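PDB 6J3I: gamma-glutamyltranspeptidase from Streptomyces lincolnensis, which is an LmbA-like homologue of the gamma-glutamyltranspeptidases and probably acts as an N-terminal-nucleophile enzyme that cleaves or transfers acyl groups after self-processing. Local coordinates for residues Cys76-Ala81 and Gly476-Thr481; Gly59-Leu64 and Ala436-Gly441; Ala224-Ala229 and Gly243-Ala248; Arg418-His423 and Arg480-Pro485. The protein carries 1 engineered substitution. All coordinates share one frame; numbering follows the deposited sequence.

Contact 1: residues Cys76-Ala81 and Gly476-Thr481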
loop_
_atom_site.group_PDB
_atom_site.type_symbol
_atom_site.label_atom_id
_atom_site.label_comp_id
_atom_site.label_asym_id
_atom_site.label_seq_id
_atom_site.Cartn_x
_atom_site.Cartn_y
_atom_site.Cartn_z
ATOM N N CYS A 76 11.033 -6.807 0.225
ATOM C CA CYS A 76 10.921 -5.499 -0.389
ATOM C C CYS A 76 10.708 -5.623 -1.877
ATOM O O CYS A 76 11.659 -5.851 -2.629
ATOM C CB CYS A 76 12.178 -4.679 -0.147
ATOM S SG CYS A 76 12.142 -3.131 -1.074
ATOM N N GLY A 77 9.458 -5.455 -2.298
ATOM C CA GLY A 77 9.125 -5.360 -3.718
ATOM C C GLY A 77 8.860 -3.939 -4.180
ATOM O O GLY A 77 8.065 -3.727 -5.106
ATOM N N GLN A 78 9.496 -2.966 -3.523
ATOM C CA GLN A 78 9.476 -1.586 -3.971
ATOM C C GLN A 78 10.704 -1.381 -4.838
ATOM O O GLN A 78 11.835 -1.456 -4.362
ATOM C CB GLN A 78 9.472 -0.612 -2.782
ATOM C CG GLN A 78 9.519 0.867 -3.171
ATOM C CD GLN A 78 8.301 1.309 -3.963
ATOM O OE1 GLN A 78 7.215 1.412 -3.418
ATOM N NE2 GLN A 78 8.480 1.560 -5.256
ATOM N N GLY A 79 10.469 -1.121 -6.115
ATOM C CA GLY A 79 11.546 -0.858 -7.054
ATOM C C GLY A 79 12.173 0.515 -6.899
ATOM O O GLY A 79 11.665 1.382 -6.182
ATOM N N VAL A 80 13.276 0.700 -7.612
ATOM C CA VAL A 80 14.077 1.907 -7.525
ATOM C C VAL A 80 13.837 2.829 -8.707
ATOM O O VAL A 80 13.235 2.448 -9.709
ATOM C CB VAL A 80 15.586 1.583 -7.424
ATOM C CG1 VAL A 80 15.871 0.770 -6.165
ATOM C CG2 VAL A 80 16.113 0.866 -8.664
ATOM N N ALA A 81 14.314 4.060 -8.566
ATOM C CA ALA A 81 14.372 4.992 -9.683
ATOM C C ALA A 81 15.443 4.503 -10.668
ATOM O O ALA A 81 16.446 3.932 -10.248
ATOM C CB ALA A 81 14.697 6.405 -9.201
ATOM N N GLY A 476 18.822 4.468 -8.458
ATOM C CA GLY A 476 19.032 3.269 -7.640
ATOM C C GLY A 476 18.414 3.266 -6.248
ATOM O O GLY A 476 18.733 2.401 -5.415
ATOM N N ARG A 477 17.530 4.228 -5.991
ATOM C CA ARG A 477 16.899 4.388 -4.681
ATOM C C ARG A 477 15.407 4.253 -4.833
ATOM O O ARG A 477 14.827 4.751 -5.810
ATOM C CB ARG A 477 17.221 5.759 -4.085
ATOM C CG ARG A 477 18.424 5.750 -3.177
ATOM C CD ARG A 477 19.694 5.352 -3.904
ATOM N NE ARG A 477 20.391 4.318 -3.149
ATOM C CZ ARG A 477 21.291 4.544 -2.197
ATOM N NH1 ARG A 477 21.650 5.784 -1.862
ATOM N NH2 ARG A 477 21.846 3.511 -1.575
ATOM N N ARG A 478 14.781 3.592 -3.862
ATOM C CA ARG A 478 13.322 3.532 -3.862
ATOM C C ARG A 478 12.771 4.882 -3.429
ATOM O O ARG A 478 13.334 5.536 -2.554
ATOM C CB ARG A 478 12.697 2.382 -3.051
ATOM C CG ARG A 478 13.409 1.853 -1.821
ATOM C CD ARG A 478 14.315 0.675 -2.147
ATOM N NE ARG A 478 14.260 -0.375 -1.132
ATOM C CZ ARG A 478 14.877 -0.366 0.056
ATOM N NH1 ARG A 478 14.734 -1.411 0.865
ATOM N NH2 ARG A 478 15.618 0.664 0.456
ATOM N N PRO A 479 11.671 5.314 -4.058
ATOM C CA PRO A 479 10.981 6.497 -3.562
ATOM C C PRO A 479 10.393 6.161 -2.210
ATOM O O PRO A 479 10.121 4.983 -1.953
ATOM C CB PRO A 479 9.864 6.692 -4.587
ATOM C CG PRO A 479 9.579 5.323 -5.086
ATOM C CD PRO A 479 10.911 4.643 -5.129
ATOM N N ARG A 480 10.194 7.146 -1.342
ATOM C CA ARG A 480 9.566 6.813 -0.068
ATOM C C ARG A 480 8.083 6.540 -0.304
ATOM O O ARG A 480 7.314 7.392 -0.765
ATOM C CB ARG A 480 9.845 7.799 1.064
ATOM C CG ARG A 480 8.810 8.863 1.288
ATOM C CD ARG A 480 8.490 9.098 2.741
ATOM N NE ARG A 480 8.341 10.536 2.859
ATOM C CZ ARG A 480 7.300 11.248 2.424
ATOM N NH1 ARG A 480 6.225 10.675 1.880
ATOM N NH2 ARG A 480 7.338 12.566 2.561
ATOM N N THR A 481 7.711 5.313 0.008
ATOM C CA THR A 481 6.452 4.762 -0.438
ATOM C C THR A 481 5.438 4.724 0.691
ATOM O O THR A 481 5.783 4.465 1.839
ATOM C CB THR A 481 6.659 3.366 -1.070
ATOM O OG1 THR A 481 5.426 2.916 -1.623
ATOM C CG2 THR A 481 7.183 2.326 -0.072
#

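Contact 2: residues Gly59-Leu64 and Ala436-Gly441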
loop_
_atom_site.group_PDB
_atom_site.type_symbol
_atom_site.label_atom_id
_atom_site.label_comp_id
_atom_site.label_asym_id
_atom_site.label_seq_id
_atom_site.Cartn_x
_atom_site.Cartn_y
_atom_site.Cartn_z
ATOM N N GLY A 59 3.398 -2.588 -10.736
ATOM C CA GLY A 59 3.496 -1.792 -9.519
ATOM C C GLY A 59 4.546 -2.330 -8.561
ATOM O O GLY A 59 5.592 -2.820 -8.986
ATOM N N GLU A 60 4.239 -2.253 -7.269
ATOM C CA GLU A 60 5.183 -2.544 -6.197
ATOM C C GLU A 60 4.450 -3.176 -5.025
ATOM O O GLU A 60 3.226 -3.142 -4.969
ATOM C CB GLU A 60 5.909 -1.267 -5.743
ATOM C CG GLU A 60 5.036 -0.014 -5.645
ATOM C CD GLU A 60 5.013 0.853 -6.913
ATOM O OE1 GLU A 60 3.940 1.444 -7.185
ATOM O OE2 GLU A 60 6.047 0.988 -7.617
ATOM N N VAL A 61 5.209 -3.759 -4.101
ATOM C CA VAL A 61 4.644 -4.443 -2.938
ATOM C C VAL A 61 5.673 -4.655 -1.816
ATOM O O VAL A 61 6.713 -5.274 -2.046
ATOM C CB VAL A 61 4.005 -5.807 -3.333
ATOM C CG1 VAL A 61 5.038 -6.797 -3.855
ATOM C CG2 VAL A 61 3.228 -6.407 -2.170
ATOM N N PRO A 62 5.390 -4.128 -0.604
ATOM C CA PRO A 62 6.020 -4.641 0.607
ATOM C C PRO A 62 5.261 -5.859 1.138
ATOM O O PRO A 62 4.031 -5.856 1.155
ATOM C CB PRO A 62 5.927 -3.470 1.605
ATOM C CG PRO A 62 5.235 -2.363 0.907
ATOM C CD PRO A 62 4.620 -2.904 -0.339
ATOM N N ILE A 63 6.008 -6.875 1.563
ATOM C CA ILE A 63 5.459 -8.100 2.142
ATOM C C ILE A 63 6.150 -8.302 3.481
ATOM O O ILE A 63 7.375 -8.238 3.557
ATOM C CB ILE A 63 5.736 -9.336 1.249
ATOM C CG1 ILE A 63 5.383 -9.032 -0.214
ATOM C CG2 ILE A 63 4.989 -10.569 1.777
ATOM C CD1 ILE A 63 5.727 -10.137 -1.191
ATOM N N LEU A 64 5.364 -8.506 4.530
ATOM C CA LEU A 64 5.865 -8.954 5.822
ATOM C C LEU A 64 5.482 -10.422 5.915
ATOM O O LEU A 64 4.316 -10.764 5.694
ATOM C CB LEU A 64 5.202 -8.177 6.961
ATOM C CG LEU A 64 5.748 -6.793 7.331
ATOM C CD1 LEU A 64 4.720 -6.041 8.159
ATOM C CD2 LEU A 64 7.056 -6.888 8.102
ATOM N N ALA A 436 0.498 -8.130 2.963
ATOM C CA ALA A 436 1.056 -7.420 1.806
ATOM C C ALA A 436 0.123 -6.309 1.357
ATOM O O ALA A 436 -1.094 -6.487 1.347
ATOM C CB ALA A 436 1.298 -8.392 0.661
ATOM N N THR A 437 0.689 -5.167 0.975
ATOM C CA THR A 437 -0.106 -4.089 0.372
ATOM C C THR A 437 0.479 -3.765 -1.000
ATOM O O THR A 437 1.347 -2.902 -1.119
ATOM C CB THR A 437 -0.342 -2.862 1.310
ATOM O OG1 THR A 437 -0.116 -1.623 0.631
ATOM C CG2 THR A 437 0.527 -2.920 2.507
ATOM N N PRO A 438 0.022 -4.504 -2.035
ATOM C CA PRO A 438 0.418 -4.214 -3.409
ATOM C C PRO A 438 -0.349 -3.024 -3.981
ATOM O O PRO A 438 -1.513 -2.797 -3.641
ATOM C CB PRO A 438 0.073 -5.504 -4.167
ATOM C CG PRO A 438 -1.034 -6.107 -3.392
ATOM C CD PRO A 438 -0.810 -5.722 -1.958
ATOM N N SER A 439 0.326 -2.299 -4.863
ATOM C CA SER A 439 -0.171 -1.065 -5.423
ATOM C C SER A 439 0.554 -0.775 -6.721
ATOM O O SER A 439 1.413 -1.553 -7.144
ATOM C CB SER A 439 0.114 0.071 -4.457
ATOM O OG SER A 439 -0.701 1.185 -4.743
ATOM N N GLY A 440 0.198 0.350 -7.339
ATOM C CA GLY A 440 0.905 0.866 -8.497
ATOM C C GLY A 440 0.582 0.110 -9.758
ATOM O O GLY A 440 0.057 -1.004 -9.720
ATOM N N GLY A 441 0.894 0.735 -10.883
ATOM C CA GLY A 441 0.599 0.168 -12.190
ATOM C C GLY A 441 -0.881 0.177 -12.505
ATOM O O GLY A 441 -1.372 -0.665 -13.276
#

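Contact 3: residues Ala224-Ala229 and Gly243-Ala248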
loop_
_atom_site.group_PDB
_atom_site.type_symbol
_atom_site.label_atom_id
_atom_site.label_comp_id
_atom_site.label_asym_id
_atom_site.label_seq_id
_atom_site.Cartn_x
_atom_site.Cartn_y
_atom_site.Cartn_z
ATOM N N ALA A 224 9.025 -4.946 -23.868
ATOM C CA ALA A 224 7.819 -4.135 -24.045
ATOM C C ALA A 224 7.743 -2.912 -23.116
ATOM O O ALA A 224 7.326 -1.835 -23.546
ATOM C CB ALA A 224 6.585 -5.002 -23.867
ATOM N N LEU A 225 8.141 -3.090 -21.856
ATOM C CA LEU A 225 8.081 -2.024 -20.855
ATOM C C LEU A 225 8.975 -0.847 -21.256
ATOM O O LEU A 225 8.516 0.296 -21.326
ATOM C CB LEU A 225 8.486 -2.558 -19.475
ATOM C CG LEU A 225 7.558 -3.633 -18.892
ATOM C CD1 LEU A 225 8.258 -4.447 -17.824
ATOM C CD2 LEU A 225 6.279 -3.039 -18.333
ATOM N N VAL A 226 10.238 -1.158 -21.548
ATOM C CA VAL A 226 11.260 -0.179 -21.979
ATOM C C VAL A 226 10.819 0.571 -23.238
ATOM O O VAL A 226 10.959 1.787 -23.340
ATOM C CB VAL A 226 12.614 -0.898 -22.236
ATOM C CG1 VAL A 226 13.654 0.019 -22.878
ATOM C CG2 VAL A 226 13.175 -1.449 -20.934
ATOM N N ARG A 227 10.305 -0.191 -24.191
ATOM C CA ARG A 227 9.794 0.335 -25.455
ATOM C C ARG A 227 8.676 1.360 -25.177
ATOM O O ARG A 227 8.705 2.473 -25.694
ATOM C CB ARG A 227 9.296 -0.832 -26.322
ATOM C CG ARG A 227 9.058 -0.521 -27.790
ATOM C CD ARG A 227 8.476 -1.734 -28.530
ATOM N NE ARG A 227 9.401 -2.881 -28.532
ATOM C CZ ARG A 227 9.116 -4.142 -28.185
ATOM N NH1 ARG A 227 7.887 -4.518 -27.820
ATOM N NH2 ARG A 227 10.078 -5.060 -28.229
ATOM N N GLN A 228 7.725 0.975 -24.329
ATOM C CA GLN A 228 6.639 1.866 -23.887
ATOM C C GLN A 228 7.177 3.077 -23.131
ATOM O O GLN A 228 6.754 4.200 -23.387
ATOM C CB GLN A 228 5.660 1.131 -22.953
ATOM C CG GLN A 228 4.151 1.406 -23.073
ATOM C CD GLN A 228 3.710 2.616 -23.866
ATOM O OE1 GLN A 228 3.855 3.750 -23.437
ATOM N NE2 GLN A 228 3.093 2.366 -25.003
ATOM N N ALA A 229 8.106 2.836 -22.201
ATOM C CA ALA A 229 8.685 3.900 -21.370
ATOM C C ALA A 229 9.344 4.976 -22.213
ATOM O O ALA A 229 9.295 6.151 -21.860
ATOM C CB ALA A 229 9.687 3.329 -20.380
ATOM N N GLY A 243 10.385 8.380 -20.682
ATOM C CA GLY A 243 11.018 7.814 -19.488
ATOM C C GLY A 243 12.488 7.517 -19.724
ATOM O O GLY A 243 12.897 7.240 -20.856
ATOM N N THR A 244 13.277 7.572 -18.654
ATOM C CA THR A 244 14.714 7.238 -18.698
ATOM C C THR A 244 14.991 5.740 -18.472
ATOM O O THR A 244 16.093 5.254 -18.739
ATOM C CB THR A 244 15.509 8.074 -17.667
ATOM O OG1 THR A 244 15.151 7.698 -16.330
ATOM C CG2 THR A 244 15.243 9.569 -17.873
ATOM N N LEU A 245 13.988 5.037 -17.956
ATOM C CA LEU A 245 13.976 3.578 -17.802
ATOM C C LEU A 245 14.645 2.824 -18.949
ATOM O O LEU A 245 14.422 3.128 -20.118
ATOM C CB LEU A 245 12.517 3.106 -17.674
ATOM C CG LEU A 245 12.107 1.844 -16.899
ATOM C CD1 LEU A 245 11.808 0.681 -17.829
ATOM C CD2 LEU A 245 13.079 1.424 -15.804
ATOM N N THR A 246 15.420 1.808 -18.593
ATOM C CA THR A 246 16.378 1.178 -19.498
ATOM C C THR A 246 16.340 -0.351 -19.318
ATOM O O THR A 246 15.916 -0.849 -18.277
ATOM C CB THR A 246 17.763 1.841 -19.235
ATOM O OG1 THR A 246 17.987 2.880 -20.198
ATOM C CG2 THR A 246 18.920 0.887 -19.267
ATOM N N ALA A 247 16.739 -1.087 -20.352
ATOM C CA ALA A 247 16.866 -2.557 -20.289
ATOM C C ALA A 247 17.724 -3.015 -19.104
ATOM O O ALA A 247 17.352 -3.943 -18.373
ATOM C CB ALA A 247 17.464 -3.080 -21.582
ATOM N N ALA A 248 18.882 -2.369 -18.954
ATOM C CA ALA A 248 19.796 -2.566 -17.813
ATOM C C ALA A 248 19.225 -2.311 -16.399
ATOM O O ALA A 248 19.520 -3.090 -15.482
ATOM C CB ALA A 248 21.062 -1.742 -18.015
#

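Contact 4: residues Arg418-His423 and Arg480-Pro485. Engineered in segment 418-423: Ala421 (natural residue Thr).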
loop_
_atom_site.group_PDB
_atom_site.type_symbol
_atom_site.label_atom_id
_atom_site.label_comp_id
_atom_site.label_asym_id
_atom_site.label_seq_id
_atom_site.Cartn_x
_atom_site.Cartn_y
_atom_site.Cartn_z
ATOM N N ARG A 418 -5.086 10.068 -5.864
ATOM C CA ARG A 418 -4.766 9.917 -4.451
ATOM C C ARG A 418 -4.961 8.453 -4.045
ATOM O O ARG A 418 -4.087 7.868 -3.401
ATOM C CB ARG A 418 -5.654 10.832 -3.608
ATOM N N GLY A 419 -6.116 7.884 -4.420
ATOM C CA GLY A 419 -6.469 6.459 -4.184
ATOM C C GLY A 419 -5.319 5.526 -4.498
ATOM O O GLY A 419 -4.689 5.646 -5.567
ATOM N N ASP A 420 -5.029 4.613 -3.573
ATOM C CA ASP A 420 -3.752 3.903 -3.598
ATOM C C ASP A 420 -3.859 2.534 -2.979
ATOM O O ASP A 420 -4.167 2.411 -1.798
ATOM C CB ASP A 420 -2.706 4.739 -2.854
ATOM C CG ASP A 420 -1.387 4.003 -2.619
ATOM O OD1 ASP A 420 -0.855 3.387 -3.555
ATOM O OD2 ASP A 420 -0.856 4.082 -1.498
ATOM N N ALA A 421 -3.610 1.515 -3.795
ATOM C CA ALA A 421 -3.282 0.158 -3.318
ATOM C C ALA A 421 -4.440 -0.779 -2.976
ATOM O O ALA A 421 -5.616 -0.402 -2.874
ATOM C CB ALA A 421 -2.306 0.208 -2.129
ATOM N N CYS A 422 -4.028 -2.030 -2.810
ATOM C CA CYS A 422 -4.821 -3.095 -2.247
ATOM C C CYS A 422 -4.149 -3.601 -0.987
ATOM O O CYS A 422 -3.040 -3.176 -0.631
ATOM C CB CYS A 422 -4.918 -4.236 -3.257
ATOM S SG CYS A 422 -5.658 -3.749 -4.822
ATOM N N HIS A 423 -4.838 -4.512 -0.313
ATOM C CA HIS A 423 -4.250 -5.259 0.783
ATOM C C HIS A 423 -4.713 -6.716 0.813
ATOM O O HIS A 423 -5.777 -7.062 0.305
ATOM C CB HIS A 423 -4.498 -4.594 2.139
ATOM C CG HIS A 423 -3.545 -5.066 3.184
ATOM N ND1 HIS A 423 -3.854 -6.057 4.090
ATOM C CD2 HIS A 423 -2.245 -4.768 3.384
ATOM C CE1 HIS A 423 -2.791 -6.308 4.832
ATOM N NE2 HIS A 423 -1.802 -5.539 4.425
ATOM N N ARG A 480 10.194 7.146 -1.342
ATOM C CA ARG A 480 9.566 6.813 -0.068
ATOM C C ARG A 480 8.083 6.540 -0.304
ATOM O O ARG A 480 7.314 7.392 -0.765
ATOM C CB ARG A 480 9.845 7.799 1.064
ATOM C CG ARG A 480 8.810 8.863 1.288
ATOM C CD ARG A 480 8.490 9.098 2.741
ATOM N NE ARG A 480 8.341 10.536 2.859
ATOM C CZ ARG A 480 7.300 11.248 2.424
ATOM N NH1 ARG A 480 6.225 10.675 1.880
ATOM N NH2 ARG A 480 7.338 12.566 2.561
ATOM N N THR A 481 7.711 5.313 0.008
ATOM C CA THR A 481 6.452 4.762 -0.438
ATOM C C THR A 481 5.438 4.724 0.691
ATOM O O THR A 481 5.783 4.465 1.839
ATOM C CB THR A 481 6.659 3.366 -1.070
ATOM O OG1 THR A 481 5.426 2.916 -1.623
ATOM C CG2 THR A 481 7.183 2.326 -0.072
ATOM N N THR A 482 4.181 4.978 0.338
ATOM C CA THR A 482 3.061 4.898 1.272
ATOM C C THR A 482 2.671 3.467 1.650
ATOM O O THR A 482 1.907 3.277 2.586
ATOM C CB THR A 482 1.800 5.542 0.676
ATOM O OG1 THR A 482 1.497 4.931 -0.588
ATOM C CG2 THR A 482 1.997 7.031 0.501
ATOM N N LEU A 483 3.181 2.475 0.920
ATOM C CA LEU A 483 2.758 1.082 1.088
ATOM C C LEU A 483 3.332 0.495 2.362
ATOM O O LEU A 483 4.540 0.437 2.530
ATOM C CB LEU A 483 3.179 0.245 -0.122
ATOM C CG LEU A 483 2.736 0.800 -1.485
ATOM C CD1 LEU A 483 3.102 -0.165 -2.599
ATOM C CD2 LEU A 483 1.251 1.137 -1.511
ATOM N N THR A 484 2.458 0.020 3.241
ATOM C CA THR A 484 2.843 -0.232 4.610
ATOM C C THR A 484 1.987 -1.307 5.324
ATOM O O THR A 484 1.069 -0.995 6.103
ATOM C CB THR A 484 2.895 1.097 5.391
ATOM O OG1 THR A 484 3.331 0.833 6.724
ATOM C CG2 THR A 484 1.540 1.818 5.407
ATOM N N PRO A 485 2.309 -2.593 5.083
ATOM C CA PRO A 485 1.639 -3.660 5.835
ATOM C C PRO A 485 2.159 -3.767 7.269
ATOM O O PRO A 485 3.134 -3.100 7.633
ATOM C CB PRO A 485 1.981 -4.916 5.037
ATOM C CG PRO A 485 3.285 -4.604 4.389
ATOM C CD PRO A 485 3.375 -3.118 4.213
#

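Contact 1: residues Cys76-Ala81 and Gly476-Thr481
Thr481 OG1 donates a hydrogen bond to Gln78 OE1 over 2.9 Å, reaching the amide oxygen somewhat tilted from the carbonyl plane. With CG pointing away from the backbone N (chi1 177°), the Gln78 chain bends at chi2 and brings its amide to the hydroxyl. At the other end, two backbone bonds tie Ala81 to the opposing loop: Ala81 N to Arg477 O at 2.9 Å and Gly476 N to Ala81 O at 3.0 Å. Gly476 takes a backbone turn of positive phi, easily adopted without a side chain. Between these anchors Arg478 presents an edge of its guanidinium to Cys76, with NE 3.5 Å from SG and nearly in the guanidinium plane; the charge itself is met by Glu258 and Asp322. Packing fills the rest: Gln78 CG lies 3.5 Å from Arg478 CB, and Val80 CG1 rests against the carbonyl of Gly476. With a leucine in place of Gln78, the Thr481 hydroxyl is likely to be left without this acceptor and freer to turn. The loop is thus held to 76-81 by neutral groups, an amide oxygen, a sulfur and two backbone bonds, while the acids that balance Arg478 come from other parts of the chain.

Contact 2: residues Gly59-Leu64 and Ala436-Gly441
Glu60 and Ser439 form an antiparallel hydrogen-bonded pair, with Glu60 N to Ser439 O at 2.9 Å and Ser439 N to Glu60 O at 3.0 Å, and the same register brings Ile63 opposite Ala436 in a non-hydrogen-bonded pair. Between them the pairing is thinner, since Pro62 has no N-H to give: its O receives only a weak bond from Thr437 N, and its ring CD lies 3.4 Å from Thr437 O. Val61 supplies the main apolar contact. Its CG2, set anti to the backbone N (chi1 65°, as measured to CG1), comes within 3.8 Å of Pro438 CB and 4.0 Å of Ala436 CB. Ile63 CG1 adds a looser touch on the methyl of Ala436, an alanine small enough for the close approach of the two strands here. Trp115 of helix 111-122 packs on Val61, Ile63 and Ala436. Glycine suits the far end for steric reasons: a CB on Gly59 would run into Ser439 O, and Gly440 has a positive phi and lies with CA 3.4 Å from Glu60 OE1, an oxygen salt-bridged to Arg459. Strands 61-66 and 433-436 are neighbours in antiparallel order with a helix packed on them, as expected of the layered alpha-beta-beta-alpha fold of N-terminal-nucleophile hydrolases, and residues 437-441 carry the pairing beyond the regular strand.

Contact 3: residues Ala224-Ala229 and Gly243-Ala248
Leu245 reaches toward the helix of Ala229 and Val226, and its contacts can be followed outward from the backbone. CB comes first, lying 3.9 Å from the methyl CB of Ala229; an alanine there lets the loop come close to the helix. From CB the chain runs to CG, which stands roughly anti to the backbone N (chi1 -151°). That direction carries the branch along the helix, and CD1 ends 4.0 Å from Val226 CG2, one turn back from Ala229. Leu250, in the next helix, packs on Leu245 as well. The setting is a helix, a short two-stranded antiparallel hairpin (233-234 with 240-241) and a second helix, so that the chain leaving helix 220-229 returns past the C-terminal end of that helix before entering helix 247-252. The return is pinned by a backbone bond from Gly243 N to Ala229 O, 2.7 Å long, which gives the last helical carbonyl a donor from outside the helix. Glycine fits at this point because a CB would crowd that same oxygen. Val226, branched at CB, completes the packing from the helix side: its CG2 lies 3.6 Å from Ala247 N and 3.7 Å from Thr246 C, against the backbone where the second helix starts. Thr246 holds the N-cap position there, though its hydroxyl makes no capping bond and turns instead toward Thr244 O in a weak interaction.

Contact 4: residues Arg418-His423 and Arg480-Pro485
Asp420 OD2 accepts a 2.7 Å hydrogen bond from Thr482 OG1, which meets it from above the carboxylate plane, and Gly503 N adds a weak bond to the same oxygen. The other oxygen, OD1, is held by the Ser439 hydroxyl and by a salt bridge to Arg459, so both ends of this buried carboxylate have partners and its rotation is fixed. With CG anti to the backbone N (chi1 171°), Asp420 extends toward the facing loop. A short polar acid suits the place, and replacing it by an alanine would probably leave the Thr482 hydroxyl without its acceptor and Arg459 with one carboxylate partner fewer. Leu483 brings an apolar branch beside the acid: CD2 lies 3.6 Å from Asp420 OD2 and 3.7 Å from the methyl CB of Ala421. Ala421 is an engineered residue, threonine in the natural protein, so the methyl is what remains of a larger hydroxylated side chain. Further along, Pro485 CB approaches the edge of the His423 ring, close to its plane and 3.9 Å from NE2, with the two side chains crossing at about a right angle. The touching parts run almost parallel, 6° apart, yet no backbone bond joins them, and side chains bridge the gap. The peptide between Asp420 and Ala421 is intact, consistent with loss of the hydroxyl that would start self-cleavage. The threonine naturally at position 421, shortly before strand 424-428, is probably the self-cleavage site and nucleophile, as in the gamma-glutamyltranspeptidases, where cutting exposes it as a new N-terminus.

How the contacts relate
Contacts 1, 2 and 4 lie close together near the middle of the chain, whereas contact 3 sits toward the periphery, its centre about 24 Å from that of contact 4. Contacts 2 and 4 are the closest pair, with centres about 7 Å apart; Pro438 O bonds to Cys422 N there at 2.8 Å, beside the engineered Ala421 that probably marks the nucleophile position. Contact 1 joins contact 2 through Gly77 O and Val61 N, 3.0 Å apart, on neighbouring strands 73-77 and 61-66. Contacts 1 and 4 share Arg480 and Thr481, so one loop serves both. The nearest atoms of contacts 1 and 3 are about 6 Å apart.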